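Local coordinates for protein N2152 (Neocallimastix frontalis, PDB 5U22) that probably hydrolyses rare arabinosyl substrates as a family 39 glycoside hydrolase, with a TIM barrel joined to a beta sandwich, at residues A[342-347]-A[416-421]; A[371-376]-A[403-408]; A[148-153]-A[185-190]. One frame throughout, in Å; residues are numbered along the deposited sequence.

Contact 1: residues A[342-347]-A[416-421]; sequences VSFIFG and YRIYIT
Val342, Phe344 and Phe346 pair with Ile420, Ile418 and Tyr416 as the hydrogen-bonded pairs of an antiparallel ladder, each pair joined by two N-H...O bonds; Ile418 N to Phe344 O, 2.8 Å, is typical. Between the bonded pairs, CA-H...O contacts fill in, as from Arg417 CA to Phe344 O at 3.2 Å.

The apolar packing falls on the face with Phe346. Its CG lies between backbone N and carbonyl carbon (chi1 52°), which folds the ring back across the neighbouring strand. Tyr416 CB sits over that ring in a CH-pi contact, 3.4 Å from Phe346 CE2, while the Tyr416 ring itself is nearly parallel (25°) but slid aside. Further along the same ring, Phe346 CE1 meets Ile418 CD1 at 3.8 Å. Phe346 CD1 in turn covers the centre of the Phe344 ring.

Polar chemistry belongs to the other face. A water O, 2.8 Å from Ser343 OG, also accepts from Arg417 NH1, reaching the guanidinium in its plane. Tyr419 CD1 lies over the guanidinium face, Trp308 adds a cation-pi contact, and Arg417 NH2 makes a salt bridge with Glu374.

Strands 330-336 and 368-376 flank the pair in this sandwich sheet. Strand 353-359 packs on the Phe346 and Ile418 face, and Trp308 of helix 301-310 stands on the Arg417 side.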
loop_
_atom_site.group_PDB
_atom_site.type_symbol
_atom_site.label_atom_id
_atom_site.label_comp_id
_atom_site.label_asym_id
_atom_site.label_seq_id
_atom_site.Cartn_x
_atom_site.Cartn_y
_atom_site.Cartn_z
ATOM N N VAL A 342 -22.065 -6.761 0.861
ATOM C CA VAL A 342 -21.387 -5.473 0.788
ATOM C C VAL A 342 -20.499 -5.347 2.022
ATOM O O VAL A 342 -20.913 -5.699 3.133
ATOM C CB VAL A 342 -22.392 -4.306 0.743
ATOM C CG1 VAL A 342 -21.664 -2.959 0.689
ATOM C CG2 VAL A 342 -23.367 -4.486 -0.408
ATOM N N SER A 343 -19.290 -4.827 1.838
ATOM C CA SER A 343 -18.369 -4.621 2.950
ATOM C C SER A 343 -17.836 -3.197 2.905
ATOM O O SER A 343 -17.399 -2.731 1.854
ATOM C CB SER A 343 -17.206 -5.611 2.899
ATOM O OG SER A 343 -16.317 -5.393 3.991
ATOM N N PHE A 344 -17.840 -2.529 4.053
ATOM C CA PHE A 344 -17.362 -1.155 4.184
ATOM C C PHE A 344 -16.429 -1.111 5.384
ATOM O O PHE A 344 -16.863 -1.385 6.508
ATOM C CB PHE A 344 -18.538 -0.188 4.372
ATOM C CG PHE A 344 -18.127 1.258 4.510
ATOM C CD1 PHE A 344 -16.955 1.718 3.924
ATOM C CD2 PHE A 344 -18.916 2.156 5.212
ATOM C CE1 PHE A 344 -16.567 3.048 4.051
ATOM C CE2 PHE A 344 -18.536 3.496 5.332
ATOM C CZ PHE A 344 -17.358 3.931 4.746
ATOM N N ILE A 345 -15.149 -0.807 5.151
ATOM C CA ILE A 345 -14.176 -0.672 6.236
ATOM C C ILE A 345 -13.710 0.771 6.297
ATOM O O ILE A 345 -13.501 1.410 5.258
ATOM C CB ILE A 345 -12.980 -1.636 6.075
ATOM C CG1 ILE A 345 -12.188 -1.340 4.796
ATOM C CG2 ILE A 345 -13.462 -3.071 6.040
ATOM C CD1 ILE A 345 -10.997 -2.298 4.596
ATOM N N PHE A 346 -13.539 1.290 7.515
ATOM C CA PHE A 346 -13.255 2.709 7.656
ATOM C C PHE A 346 -12.647 2.972 9.028
ATOM O O PHE A 346 -12.702 2.139 9.935
ATOM C CB PHE A 346 -14.523 3.548 7.442
ATOM C CG PHE A 346 -15.692 3.117 8.291
ATOM C CD1 PHE A 346 -16.544 2.112 7.855
ATOM C CD2 PHE A 346 -15.942 3.719 9.518
ATOM C CE1 PHE A 346 -17.642 1.715 8.627
ATOM C CE2 PHE A 346 -17.030 3.341 10.293
ATOM C CZ PHE A 346 -17.876 2.332 9.855
ATOM N N GLY A 347 -12.075 4.159 9.171
ATOM C CA GLY A 347 -11.417 4.517 10.409
ATOM C C GLY A 347 -10.656 5.810 10.265
ATOM O O GLY A 347 -10.404 6.262 9.142
ATOM N N TYR A 416 -13.146 0.001 11.768
ATOM C CA TYR A 416 -14.554 -0.380 11.776
ATOM C C TYR A 416 -14.928 -1.094 10.489
ATOM O O TYR A 416 -14.364 -0.824 9.429
ATOM C CB TYR A 416 -15.453 0.840 11.961
ATOM C CG TYR A 416 -15.183 1.560 13.267
ATOM C CD1 TYR A 416 -15.694 1.081 14.468
ATOM C CD2 TYR A 416 -14.409 2.708 13.299
ATOM C CE1 TYR A 416 -15.450 1.742 15.662
ATOM C CE2 TYR A 416 -14.151 3.356 14.483
ATOM C CZ TYR A 416 -14.679 2.876 15.657
ATOM O OH TYR A 416 -14.411 3.530 16.837
ATOM N N ARG A 417 -15.897 -2.011 10.582
ATOM C CA ARG A 417 -16.440 -2.627 9.377
ATOM C C ARG A 417 -17.952 -2.725 9.485
ATOM O O ARG A 417 -18.486 -3.071 10.544
ATOM C CB ARG A 417 -15.872 -4.029 9.107
ATOM C CG ARG A 417 -16.383 -4.613 7.793
ATOM C CD ARG A 417 -15.677 -5.904 7.367
ATOM N NE ARG A 417 -15.988 -7.052 8.226
ATOM C CZ ARG A 417 -15.636 -8.307 7.951
ATOM N NH1 ARG A 417 -14.968 -8.596 6.832
ATOM N NH2 ARG A 417 -15.959 -9.278 8.792
ATOM N N ILE A 418 -18.639 -2.417 8.385
ATOM C CA ILE A 418 -20.055 -2.735 8.235
ATOM C C ILE A 418 -20.159 -3.795 7.149
ATOM O O ILE A 418 -19.705 -3.578 6.020
ATOM C CB ILE A 418 -20.879 -1.485 7.892
ATOM C CG1 ILE A 418 -20.884 -0.546 9.093
ATOM C CG2 ILE A 418 -22.306 -1.880 7.504
ATOM C CD1 ILE A 418 -21.315 0.852 8.767
ATOM N N TYR A 419 -20.719 -4.955 7.498
ATOM C CA TYR A 419 -20.802 -6.103 6.599
ATOM C C TYR A 419 -22.272 -6.423 6.381
ATOM O O TYR A 419 -22.984 -6.738 7.342
ATOM C CB TYR A 419 -20.069 -7.306 7.198
ATOM C CG TYR A 419 -19.646 -8.371 6.205
ATOM C CD1 TYR A 419 -18.421 -8.288 5.553
ATOM C CD2 TYR A 419 -20.450 -9.475 5.954
ATOM C CE1 TYR A 419 -18.017 -9.268 4.654
ATOM C CE2 TYR A 419 -20.055 -10.466 5.045
ATOM C CZ TYR A 419 -18.838 -10.352 4.404
ATOM O OH TYR A 419 -18.422 -11.325 3.512
ATOM N N ILE A 420 -22.726 -6.353 5.131
ATOM C CA ILE A 420 -24.147 -6.425 4.808
ATOM C C ILE A 420 -24.405 -7.684 3.995
ATOM O O ILE A 420 -23.801 -7.880 2.934
ATOM C CB ILE A 420 -24.620 -5.179 4.033
ATOM C CG1 ILE A 420 -24.225 -3.902 4.775
ATOM C CG2 ILE A 420 -26.113 -5.231 3.786
ATOM C CD1 ILE A 420 -24.674 -2.634 4.063
ATOM N N THR A 421 -25.326 -8.516 4.471
ATOM C CA THR A 421 -25.716 -9.741 3.782
ATOM C C THR A 421 -27.236 -9.791 3.680
ATOM O O THR A 421 -27.943 -8.910 4.176
ATOM C CB THR A 421 -25.180 -10.988 4.505
ATOM O OG1 THR A 421 -25.544 -10.940 5.892
ATOM C CG2 THR A 421 -23.670 -11.063 4.388
HETATM O O HOH W 1 -14.383 -7.427 4.260
#

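Contact 2: residues A[371-376]-A[403-408]; sequences VKVEKI and ISVDLS
Lys375 NZ, gripped by a salt bridge to Asp377 OD2 and a hydrogen bond to Asn389 OD1, stands at the margin of a contact in which Val371 and Val373 meet Ile403, Val405 and Leu407 without a single hydrogen bond. Ser404 OG does similar duty on the other strand, held by Asn357 OD1 and Gln402 NE2. What lies between is wholly hydrocarbon.

The two strand segments run roughly the same way, their axes 9.7 Å apart at closest and crossing at -32°. That spacing is too wide for backbone pairing; it is the distance between two layers facing each other, and aliphatic side chains of both strands meet across it.

Val373 works with both of its branches. With CG1 anti to the backbone N (chi1 -178°), that methyl heads for Leu407 and CG2 is left to face Val405. Val373 and Leu407 meet tip to tip: Val373 CG1 comes to 3.9 Å from Leu407 CD2 and stands almost equally near Leu407 CG and CD1, so it rests against the whole fork of the leucine. Val373 CG2 and Val405 CG1, also 3.9 Å apart, slide past each other instead.

Two residues earlier on each strand, Val371 divides its methyls in the same manner. Val371 and Val405 meet tip to tip, Val371 CG1 4.2 Å from Val405 CG2. Val371 CG2 and Ile403 CD1 are 4.0 Å apart, the two side chains sliding past each other in opposite directions.

This is the buried interior of the beta sandwich. Strand 368-376 lies between strands 389-397 and 415-422, strand 403-408 pairs with strand 353-359, and Phe358, Tyr396 and Ile418 close in around the valines.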
loop_
_atom_site.group_PDB
_atom_site.type_symbol
_atom_site.label_atom_id
_atom_site.label_comp_id
_atom_site.label_asym_id
_atom_site.label_seq_id
_atom_site.Cartn_x
_atom_site.Cartn_y
_atom_site.Cartn_z
ATOM N N VAL A 371 -27.167 -6.597 8.847
ATOM C CA VAL A 371 -26.033 -5.693 9.041
ATOM C C VAL A 371 -25.267 -6.118 10.285
ATOM O O VAL A 371 -25.817 -6.113 11.391
ATOM C CB VAL A 371 -26.489 -4.231 9.156
ATOM C CG1 VAL A 371 -25.293 -3.313 9.393
ATOM C CG2 VAL A 371 -27.244 -3.834 7.891
ATOM N N LYS A 372 -24.004 -6.484 10.109
ATOM C CA LYS A 372 -23.117 -6.759 11.225
ATOM C C LYS A 372 -22.059 -5.669 11.274
ATOM O O LYS A 372 -21.376 -5.417 10.276
ATOM C CB LYS A 372 -22.472 -8.134 11.086
ATOM C CG LYS A 372 -21.457 -8.457 12.172
ATOM C CD LYS A 372 -20.925 -9.864 11.961
ATOM C CE LYS A 372 -20.043 -10.336 13.110
ATOM N NZ LYS A 372 -19.495 -11.706 12.830
ATOM N N VAL A 373 -21.938 -5.016 12.423
ATOM C CA VAL A 373 -21.016 -3.899 12.612
ATOM C C VAL A 373 -19.956 -4.345 13.612
ATOM O O VAL A 373 -20.286 -4.764 14.727
ATOM C CB VAL A 373 -21.763 -2.644 13.097
ATOM C CG1 VAL A 373 -20.805 -1.477 13.250
ATOM C CG2 VAL A 373 -22.883 -2.296 12.120
ATOM N N GLU A 374 -18.687 -4.269 13.215
ATOM C CA GLU A 374 -17.587 -4.724 14.057
ATOM C C GLU A 374 -16.536 -3.632 14.211
ATOM O O GLU A 374 -16.439 -2.709 13.397
ATOM C CB GLU A 374 -16.895 -5.963 13.481
ATOM C CG GLU A 374 -17.808 -7.083 13.111
ATOM C CD GLU A 374 -17.054 -8.190 12.404
ATOM O OE1 GLU A 374 -16.259 -8.869 13.077
ATOM O OE2 GLU A 374 -17.231 -8.352 11.180
ATOM N N LYS A 375 -15.715 -3.773 15.254
ATOM C CA LYS A 375 -14.567 -2.898 15.451
ATOM C C LYS A 375 -13.345 -3.717 15.833
ATOM O O LYS A 375 -13.454 -4.801 16.414
ATOM C CB LYS A 375 -14.823 -1.838 16.528
ATOM C CG LYS A 375 -15.028 -2.397 17.933
ATOM C CD LYS A 375 -15.211 -1.261 18.927
ATOM C CE LYS A 375 -15.678 -1.765 20.296
ATOM N NZ LYS A 375 -14.676 -2.652 20.934
ATOM N N ILE A 376 -12.176 -3.184 15.501
ATOM C CA ILE A 376 -10.912 -3.740 15.958
ATOM C C ILE A 376 -10.206 -2.618 16.704
ATOM O O ILE A 376 -9.910 -1.567 16.125
ATOM C CB ILE A 376 -10.061 -4.299 14.807
ATOM C CG1 ILE A 376 -8.745 -4.858 15.350
ATOM C CG2 ILE A 376 -9.822 -3.258 13.682
ATOM C CD1 ILE A 376 -8.947 -6.142 16.127
ATOM N N ILE A 403 -29.972 2.708 3.285
ATOM C CA ILE A 403 -29.989 2.614 4.745
ATOM C C ILE A 403 -28.915 3.544 5.307
ATOM O O ILE A 403 -27.957 3.913 4.623
ATOM C CB ILE A 403 -29.776 1.175 5.282
ATOM C CG1 ILE A 403 -28.312 0.740 5.157
ATOM C CG2 ILE A 403 -30.700 0.181 4.578
ATOM C CD1 ILE A 403 -28.045 -0.642 5.706
ATOM N N SER A 404 -29.105 3.954 6.556
ATOM C CA SER A 404 -28.087 4.685 7.307
ATOM C C SER A 404 -27.780 3.900 8.569
ATOM O O SER A 404 -28.694 3.547 9.324
ATOM C CB SER A 404 -28.534 6.108 7.673
ATOM O OG SER A 404 -28.661 6.919 6.519
ATOM N N VAL A 405 -26.500 3.626 8.787
ATOM C CA VAL A 405 -26.034 2.816 9.910
ATOM C C VAL A 405 -25.267 3.740 10.853
ATOM O O VAL A 405 -24.271 4.355 10.449
ATOM C CB VAL A 405 -25.162 1.646 9.421
ATOM C CG1 VAL A 405 -24.596 0.852 10.592
ATOM C CG2 VAL A 405 -25.965 0.723 8.507
ATOM N N ASP A 406 -25.740 3.865 12.098
ATOM C CA ASP A 406 -25.122 4.750 13.085
ATOM C C ASP A 406 -24.208 3.979 14.034
ATOM O O ASP A 406 -24.570 2.904 14.520
ATOM C CB ASP A 406 -26.175 5.471 13.931
ATOM C CG ASP A 406 -27.170 6.243 13.103
ATOM O OD1 ASP A 406 -26.768 6.862 12.109
ATOM O OD2 ASP A 406 -28.366 6.226 13.454
ATOM N N LEU A 407 -23.038 4.553 14.322
ATOM C CA LEU A 407 -22.127 4.041 15.341
ATOM C C LEU A 407 -21.889 5.127 16.378
ATOM O O LEU A 407 -21.514 6.248 16.022
ATOM C CB LEU A 407 -20.785 3.608 14.753
ATOM C CG LEU A 407 -20.690 2.320 13.940
ATOM C CD1 LEU A 407 -21.403 2.463 12.606
ATOM C CD2 LEU A 407 -19.211 1.996 13.729
ATOM N N SER A 408 -22.080 4.786 17.652
ATOM C CA SER A 408 -21.848 5.708 18.755
ATOM C C SER A 408 -20.491 5.456 19.406
ATOM O O SER A 408 -19.919 4.367 19.309
ATOM C CB SER A 408 -22.952 5.580 19.809
ATOM O OG SER A 408 -24.105 6.276 19.389
#

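Contact 3: residues A[148-153]-A[185-190]; sequences PDVTWK and FSWYEE. With EDO (1,2-ethanediol), chain D.
Asp149 turns its carboxylate onto the backbone of Ser186 and Trp187. Its CG occupies the position between backbone N and carbonyl carbon (chi1 43°), which swings the group off the short helix 148-151 toward the facing loop. Asp149 OD1 offers its syn lone pair to Ser186 N in a nearly straight bond of 2.8 Å. Asp149 OD2 adds a weak, bent bond to the same N-H and a weak, long one to Trp187 N at 3.4 Å; its stronger partner is Lys192 NZ, in a salt bridge.

The same OD2 lies over one face of the Trp187 indole, 3.7 Å above the plane and toward its rim. Beside it Val150 crosses the indole obliquely, Val150 CG2 touching Trp187 CZ3 at 3.9 Å and Ser186 CB at 3.6 Å. Beyond the aspartate, Pro148 and Phe185 cross at about a right angle, Pro148 CG being 4.0 Å from Phe185 CD1. With an alanine here in place of Asp149, Ser186 N would probably lose its acceptor and Lys192 this carboxylate partner.

Ethanediol, probably from the crystallisation liquor, takes a hydrogen bond from Glu190 N through O2.

The contact joins short helix 148-151, after barrel strand 139-143, to the loop after strand 180-185, at the rim where TIM barrels carry their active sites; a bound bis-tris molecule lies about 5 Å from the Ser186 side chain. Helix 160-174 backs Pro148 through Phe160, and helix 190-202, N-capped by Glu189, packs against Phe185.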
loop_
_atom_site.group_PDB
_atom_site.type_symbol
_atom_site.label_atom_id
_atom_site.label_comp_id
_atom_site.label_asym_id
_atom_site.label_seq_id
_atom_site.Cartn_x
_atom_site.Cartn_y
_atom_site.Cartn_z
ATOM N N PRO A 148 15.827 9.520 -3.536
ATOM C CA PRO A 148 16.964 10.330 -3.990
ATOM C C PRO A 148 16.938 11.732 -3.422
ATOM O O PRO A 148 18.004 12.346 -3.260
ATOM C CB PRO A 148 16.797 10.327 -5.513
ATOM C CG PRO A 148 15.294 10.151 -5.713
ATOM C CD PRO A 148 14.909 9.180 -4.638
ATOM N N ASP A 149 15.742 12.248 -3.095
ATOM C CA ASP A 149 15.612 13.566 -2.488
ATOM C C ASP A 149 16.152 13.599 -1.067
ATOM O O ASP A 149 16.284 14.688 -0.496
ATOM C CB ASP A 149 14.143 14.058 -2.534
ATOM C CG ASP A 149 13.112 12.978 -2.181
ATOM O OD1 ASP A 149 13.472 11.798 -2.010
ATOM O OD2 ASP A 149 11.911 13.336 -2.094
ATOM N N VAL A 150 16.489 12.440 -0.507
ATOM C CA VAL A 150 17.133 12.338 0.789
ATOM C C VAL A 150 18.561 11.819 0.664
ATOM O O VAL A 150 19.452 12.275 1.385
ATOM C CB VAL A 150 16.305 11.438 1.734
ATOM C CG1 VAL A 150 17.038 11.197 3.054
ATOM C CG2 VAL A 150 14.957 12.054 2.002
ATOM N N THR A 151 18.812 10.894 -0.271
ATOM C CA THR A 151 20.041 10.108 -0.244
ATOM C C THR A 151 21.002 10.347 -1.396
ATOM O O THR A 151 22.159 9.935 -1.288
ATOM C CB THR A 151 19.725 8.606 -0.210
ATOM O OG1 THR A 151 18.974 8.237 -1.382
ATOM C CG2 THR A 151 18.951 8.275 1.035
ATOM N N TRP A 152 20.582 10.976 -2.494
ATOM C CA TRP A 152 21.531 11.216 -3.571
ATOM C C TRP A 152 22.353 12.470 -3.286
ATOM O O TRP A 152 21.818 13.495 -2.862
ATOM C CB TRP A 152 20.834 11.342 -4.928
ATOM C CG TRP A 152 21.892 11.274 -5.990
ATOM C CD1 TRP A 152 22.500 12.326 -6.614
ATOM C CD2 TRP A 152 22.562 10.094 -6.441
ATOM N NE1 TRP A 152 23.477 11.866 -7.467
ATOM C CE2 TRP A 152 23.535 10.499 -7.381
ATOM C CE3 TRP A 152 22.420 8.728 -6.159
ATOM C CZ2 TRP A 152 24.350 9.591 -8.048
ATOM C CZ3 TRP A 152 23.236 7.825 -6.818
ATOM C CH2 TRP A 152 24.194 8.259 -7.745
ATOM N N LYS A 153 23.664 12.384 -3.527
ATOM C CA LYS A 153 24.595 13.479 -3.262
ATOM C C LYS A 153 25.369 13.795 -4.533
ATOM O O LYS A 153 25.897 12.883 -5.176
ATOM C CB LYS A 153 25.574 13.118 -2.139
ATOM C CG LYS A 153 24.926 12.733 -0.814
ATOM C CD LYS A 153 23.990 13.826 -0.286
ATOM C CE LYS A 153 23.290 13.373 1.000
ATOM N NZ LYS A 153 22.271 14.355 1.466
ATOM N N PHE A 185 10.686 9.032 -4.685
ATOM C CA PHE A 185 10.859 10.205 -3.834
ATOM C C PHE A 185 10.377 9.928 -2.415
ATOM O O PHE A 185 9.374 9.238 -2.201
ATOM C CB PHE A 185 10.052 11.395 -4.352
ATOM C CG PHE A 185 10.460 11.911 -5.698
ATOM C CD1 PHE A 185 11.778 12.133 -6.015
ATOM C CD2 PHE A 185 9.482 12.244 -6.633
ATOM C CE1 PHE A 185 12.125 12.649 -7.254
ATOM C CE2 PHE A 185 9.824 12.752 -7.877
ATOM C CZ PHE A 185 11.150 12.959 -8.183
ATOM N N SER A 186 11.066 10.529 -1.437
ATOM C CA SER A 186 10.613 10.421 -0.053
ATOM C C SER A 186 9.281 11.131 0.163
ATOM O O SER A 186 8.455 10.689 0.975
ATOM C CB SER A 186 11.657 10.992 0.891
ATOM O OG SER A 186 11.199 10.876 2.217
ATOM N N TRP A 187 9.070 12.252 -0.514
ATOM C CA TRP A 187 7.792 12.941 -0.453
ATOM C C TRP A 187 7.480 13.520 -1.822
ATOM O O TRP A 187 8.380 13.802 -2.619
ATOM C CB TRP A 187 7.776 14.047 0.617
ATOM C CG TRP A 187 8.703 15.190 0.316
ATOM C CD1 TRP A 187 8.404 16.340 -0.368
ATOM C CD2 TRP A 187 10.081 15.290 0.683
ATOM N NE1 TRP A 187 9.521 17.146 -0.453
ATOM C CE2 TRP A 187 10.559 16.527 0.192
ATOM C CE3 TRP A 187 10.959 14.455 1.385
ATOM C CZ2 TRP A 187 11.877 16.943 0.376
ATOM C CZ3 TRP A 187 12.272 14.870 1.567
ATOM C CH2 TRP A 187 12.718 16.103 1.064
ATOM N N TYR A 188 6.191 13.686 -2.089
ATOM C CA TYR A 188 5.763 14.235 -3.366
ATOM C C TYR A 188 5.861 15.757 -3.347
ATOM O O TYR A 188 5.452 16.409 -2.379
ATOM C CB TYR A 188 4.330 13.800 -3.681
ATOM C CG TYR A 188 3.910 14.225 -5.065
ATOM C CD1 TYR A 188 4.066 13.369 -6.149
ATOM C CD2 TYR A 188 3.392 15.493 -5.293
ATOM C CE1 TYR A 188 3.698 13.770 -7.436
ATOM C CE2 TYR A 188 3.025 15.904 -6.559
ATOM C CZ TYR A 188 3.180 15.037 -7.627
ATOM O OH TYR A 188 2.813 15.454 -8.883
ATOM N N GLU A 189 6.397 16.326 -4.425
ATOM C CA GLU A 189 6.298 17.762 -4.664
ATOM C C GLU A 189 6.221 17.972 -6.171
ATOM O O GLU A 189 6.897 17.279 -6.929
ATOM C CB GLU A 189 7.481 18.516 -4.038
ATOM C CG GLU A 189 7.312 20.017 -4.005
ATOM C CD GLU A 189 7.719 20.672 -5.306
ATOM O OE1 GLU A 189 8.748 20.241 -5.881
ATOM O OE2 GLU A 189 7.008 21.606 -5.759
ATOM N N GLU A 190 5.381 18.913 -6.603
ATOM C CA GLU A 190 5.022 18.962 -8.019
ATOM C C GLU A 190 6.199 19.361 -8.903
ATOM O O GLU A 190 6.398 18.772 -9.975
ATOM C CB GLU A 190 3.848 19.905 -8.223
ATOM C CG GLU A 190 3.385 19.995 -9.653
ATOM C CD GLU A 190 2.080 20.731 -9.765
ATOM O OE1 GLU A 190 1.031 20.135 -9.432
ATOM O OE2 GLU A 190 2.110 21.919 -10.139
HETATM C C1 EDO D . 1.564 18.970 -5.325
HETATM O O1 EDO D . 0.238 18.842 -4.903
HETATM C C2 EDO D . 2.387 19.406 -4.138
HETATM O O2 EDO D . 3.598 19.945 -4.654
#

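How the contacts relate
Contacts 1 and 2 belong to the beta sandwich, their centres about 8 Å apart, and both are buried. They share a sheet, since strands 415-422 and 368-376 are neighbours in it, and Tyr419 N probably bonds to Lys372 O. Contact 1 is pairing within a layer, built on backbone bonds; contact 2 is packing between layers, built on aliphatic side chains. Tyr416 bridges them, its CD1 packing on Leu407 and Lys375. Contact 3 lies across the molecule, about 37 Å from contact 1 between centres, on the barrel. Only partly buried, it joins a short helix to a loop, mainly through a carboxylate that accepts from a backbone N-H.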